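Local atomic coordinates of methyltransferase FkbM (Methylobacillus flagellatus KT, PDB entry 2PY6), a protein that probably transfers methyl groups, as an FkbM-family member whose C-terminal half carries a Rossmann-like methyltransferase fold. Residues 238-243 / 338-343. Sequence-based numbering, arbitrary orientation.
Sequences GESLAG and FIKMDI
Ser-240, in the first turn of helix 239-248, faces Lys-340 on strand 338-341, and at 8.2 Å between their CA atoms this is where the two backbones come nearest. The gap is bridged by these two side chains alone, both buried and both leaving the backbone toward the other segment. Ser-240 contributes its hydroxyl, which lies alongside the last part of the lysine chain: OG is 3.3 Å from CE of Lys-340. The amine is about as near, with Lys-340 NZ 3.2 Å from Ser-240 OG. The lysine starts with CG anti to the backbone N (chi1 166°), then turns at chi2 (-90°), about the CB-CG bond, which swings the amine along the strand instead of straight at the helix. Its charge is met by the neighbouring strand and the turn after it: NZ makes a salt bridge to Asp-232 OD1 and a hydrogen bond to the carbonyl O of Gly-234, which probably compensates the charge of this buried amine. A methionine in place of Lys-340 would probably leave the Asp-232 carboxylate without this counter-charge and the Gly-234 carbonyl without this donor. Gly-238 holds the N-cap position, and its O accepts the first-turn bond from Ala-242 N at 3.1 Å. Strand 229-233 runs parallel to 338-341 and is hydrogen-bonded to it in the central sheet, with 364-368 on the other side; the turn after 229-233 leads into helix 239-248, which packs over this sheet as in Rossmann-like methyltransferases, while helix 347-352 covers the opposite face at Met-341.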
ATOM      1  N   GLY A 238       1.636 -23.177   9.413  1.00 32.92           N
ATOM      2  CA  GLY A 238       2.446 -24.011   8.525  1.00 32.10           C
ATOM      3  C   GLY A 238       3.828 -23.552   8.152  1.00 30.09           C
ATOM      4  O   GLY A 238       4.441 -24.165   7.287  1.00 31.01           O
ATOM      5  N   GLU A 239       4.332 -22.517   8.815  1.00 30.87           N
ATOM      6  CA  GLU A 239       5.633 -21.958   8.529  1.00 32.31           C
ATOM      7  C   GLU A 239       6.744 -22.935   8.779  1.00 31.08           C
ATOM      8  O   GLU A 239       7.698 -22.938   8.033  1.00 31.22           O
ATOM      9  CB  GLU A 239       5.936 -20.723   9.394  1.00 34.62           C
ATOM     10  CG  GLU A 239       5.114 -19.468   9.171  1.00 36.02           C
ATOM     11  CD  GLU A 239       5.339 -18.473  10.321  1.00 42.75           C
ATOM     12  OE1 GLU A 239       4.942 -18.825  11.469  1.00 56.79           O
ATOM     13  OE2 GLU A 239       5.875 -17.351  10.078  1.00 46.08           O
ATOM     14  N   SER A 240       6.663 -23.762   9.822  1.00 32.62           N
ATOM     15  CA  SER A 240       7.762 -24.716  10.060  1.00 33.45           C
ATOM     16  C   SER A 240       7.813 -25.789   8.965  1.00 30.18           C
ATOM     17  O   SER A 240       8.869 -26.317   8.690  1.00 28.99           O
ATOM     18  CB  SER A 240       7.727 -25.353  11.450  1.00 33.02           C
ATOM     19  OG  SER A 240       7.392 -24.410  12.442  1.00 38.71           O
ATOM     20  N   LEU A 241       6.673 -26.123   8.369  1.00 30.31           N
ATOM     21  CA  LEU A 241       6.640 -27.084   7.277  1.00 28.87           C
ATOM     22  C   LEU A 241       7.313 -26.434   6.079  1.00 27.89           C
ATOM     23  O   LEU A 241       8.136 -27.064   5.380  1.00 27.60           O
ATOM     24  CB  LEU A 241       5.196 -27.523   6.938  1.00 27.48           C
ATOM     25  CG  LEU A 241       4.986 -28.179   5.545  1.00 30.89           C
ATOM     26  CD1 LEU A 241       5.713 -29.509   5.385  1.00 26.90           C
ATOM     27  CD2 LEU A 241       3.536 -28.380   5.221  1.00 25.71           C
ATOM     28  N   ALA A 242       6.976 -25.168   5.829  1.00 26.96           N
ATOM     29  CA  ALA A 242       7.616 -24.432   4.744  1.00 26.61           C
ATOM     30  C   ALA A 242       9.107 -24.338   4.939  1.00 28.33           C
ATOM     31  O   ALA A 242       9.856 -24.450   3.974  1.00 28.82           O
ATOM     32  CB  ALA A 242       7.013 -23.034   4.608  1.00 31.12           C
ATOM     33  N   GLY A 243       9.556 -24.164   6.192  1.00 27.93           N
ATOM     34  CA  GLY A 243      10.993 -24.059   6.473  1.00 24.56           C
ATOM     35  C   GLY A 243      11.707 -25.388   6.315  1.00 26.66           C
ATOM     36  O   GLY A 243      12.823 -25.432   5.802  1.00 26.04           O
ATOM     37  N   PHE A 338      13.371 -35.179  14.567  1.00 26.47           N
ATOM     38  CA  PHE A 338      13.317 -33.778  14.949  1.00 26.35           C
ATOM     39  C   PHE A 338      11.981 -33.433  15.578  1.00 27.77           C
ATOM     40  O   PHE A 338      10.924 -33.801  15.051  1.00 27.06           O
ATOM     41  CB  PHE A 338      13.544 -32.919  13.686  1.00 29.15           C
ATOM     42  CG  PHE A 338      13.534 -31.436  13.922  1.00 27.07           C
ATOM     43  CD1 PHE A 338      14.322 -30.860  14.924  1.00 31.85           C
ATOM     44  CD2 PHE A 338      12.835 -30.598  13.076  1.00 29.93           C
ATOM     45  CE1 PHE A 338      14.341 -29.514  15.134  1.00 30.19           C
ATOM     46  CE2 PHE A 338      12.845 -29.224  13.278  1.00 28.43           C
ATOM     47  CZ  PHE A 338      13.601 -28.675  14.307  1.00 31.32           C
ATOM     48  N   ILE A 339      12.033 -32.772  16.735  1.00 27.51           N
ATOM     49  CA  ILE A 339      10.835 -32.227  17.373  1.00 27.69           C
ATOM     50  C   ILE A 339      10.990 -30.692  17.538  1.00 28.49           C
ATOM     51  O   ILE A 339      11.895 -30.189  18.234  1.00 26.68           O
ATOM     52  CB  ILE A 339      10.461 -32.908  18.727  1.00 25.47           C
ATOM     53  CG1 ILE A 339      10.255 -34.414  18.540  1.00 29.28           C
ATOM     54  CG2 ILE A 339       9.145 -32.286  19.320  1.00 30.83           C
ATOM     55  CD1 ILE A 339      10.255 -35.201  19.813  1.00 26.79           C
ATOM     56  N   LYS A 340      10.133 -29.974  16.819  1.00 27.19           N
ATOM     57  CA  LYS A 340      10.007 -28.533  16.921  1.00 27.49           C
ATOM     58  C   LYS A 340       8.820 -28.331  17.848  1.00 29.14           C
ATOM     59  O   LYS A 340       7.797 -29.035  17.692  1.00 29.60           O
ATOM     60  CB  LYS A 340       9.744 -27.907  15.551  1.00 27.56           C
ATOM     61  CG  LYS A 340       9.252 -26.396  15.611  1.00 28.64           C
ATOM     62  CD  LYS A 340       7.720 -26.339  15.691  1.00 25.30           C
ATOM     63  CE  LYS A 340       7.167 -25.021  15.708  1.00 31.75           C
ATOM     64  NZ  LYS A 340       5.813 -25.102  15.166  1.00 28.33           N
HETATM   65  N   MSE A 341       8.938 -27.405  18.798  1.00 27.67           N
HETATM   66  CA  MSE A 341       7.879 -27.156  19.764  1.00 26.71           C
HETATM   67  C   MSE A 341       7.727 -25.672  20.072  1.00 29.71           C
HETATM   68  O   MSE A 341       8.684 -25.007  20.527  1.00 26.41           O
HETATM   69  CB  MSE A 341       8.140 -27.904  21.062  1.00 26.80           C
HETATM   70  CG  MSE A 341       6.953 -27.895  22.025  1.00 29.04           C
HETATM   71 SE   MSE A 341       7.217 -28.824  23.664  0.75 24.05          SE
HETATM   72  CE  MSE A 341       7.102 -30.514  23.040  1.00 25.53           C
ATOM     73  N   ASP A 342       6.516 -25.168  19.817  1.00 28.46           N
ATOM     74  CA  ASP A 342       6.124 -23.824  20.182  1.00 29.15           C
ATOM     75  C   ASP A 342       4.615 -23.852  20.417  1.00 30.65           C
ATOM     76  O   ASP A 342       3.848 -23.671  19.475  1.00 28.39           O
ATOM     77  CB  ASP A 342       6.439 -22.831  19.083  1.00 30.54           C
ATOM     78  CG  ASP A 342       6.100 -21.395  19.471  1.00 33.66           C
ATOM     79  OD1 ASP A 342       5.815 -21.087  20.657  1.00 36.87           O
ATOM     80  OD2 ASP A 342       6.114 -20.568  18.561  1.00 37.41           O
ATOM     81  N   ILE A 343       4.205 -24.045  21.673  1.00 30.10           N
ATOM     82  CA  ILE A 343       2.772 -24.175  22.005  1.00 33.10           C
ATOM     83  C   ILE A 343       2.273 -23.212  23.061  1.00 33.47           C
ATOM     84  O   ILE A 343       3.057 -22.655  23.820  1.00 33.05           O
ATOM     85  CB  ILE A 343       2.435 -25.670  22.367  1.00 33.81           C
ATOM     86  CG1 ILE A 343       3.172 -26.144  23.621  1.00 28.02           C
ATOM     87  CG2 ILE A 343       2.843 -26.565  21.180  1.00 35.48           C
ATOM     88  CD1 ILE A 343       2.651 -27.463  24.215  1.00 30.79           C
TER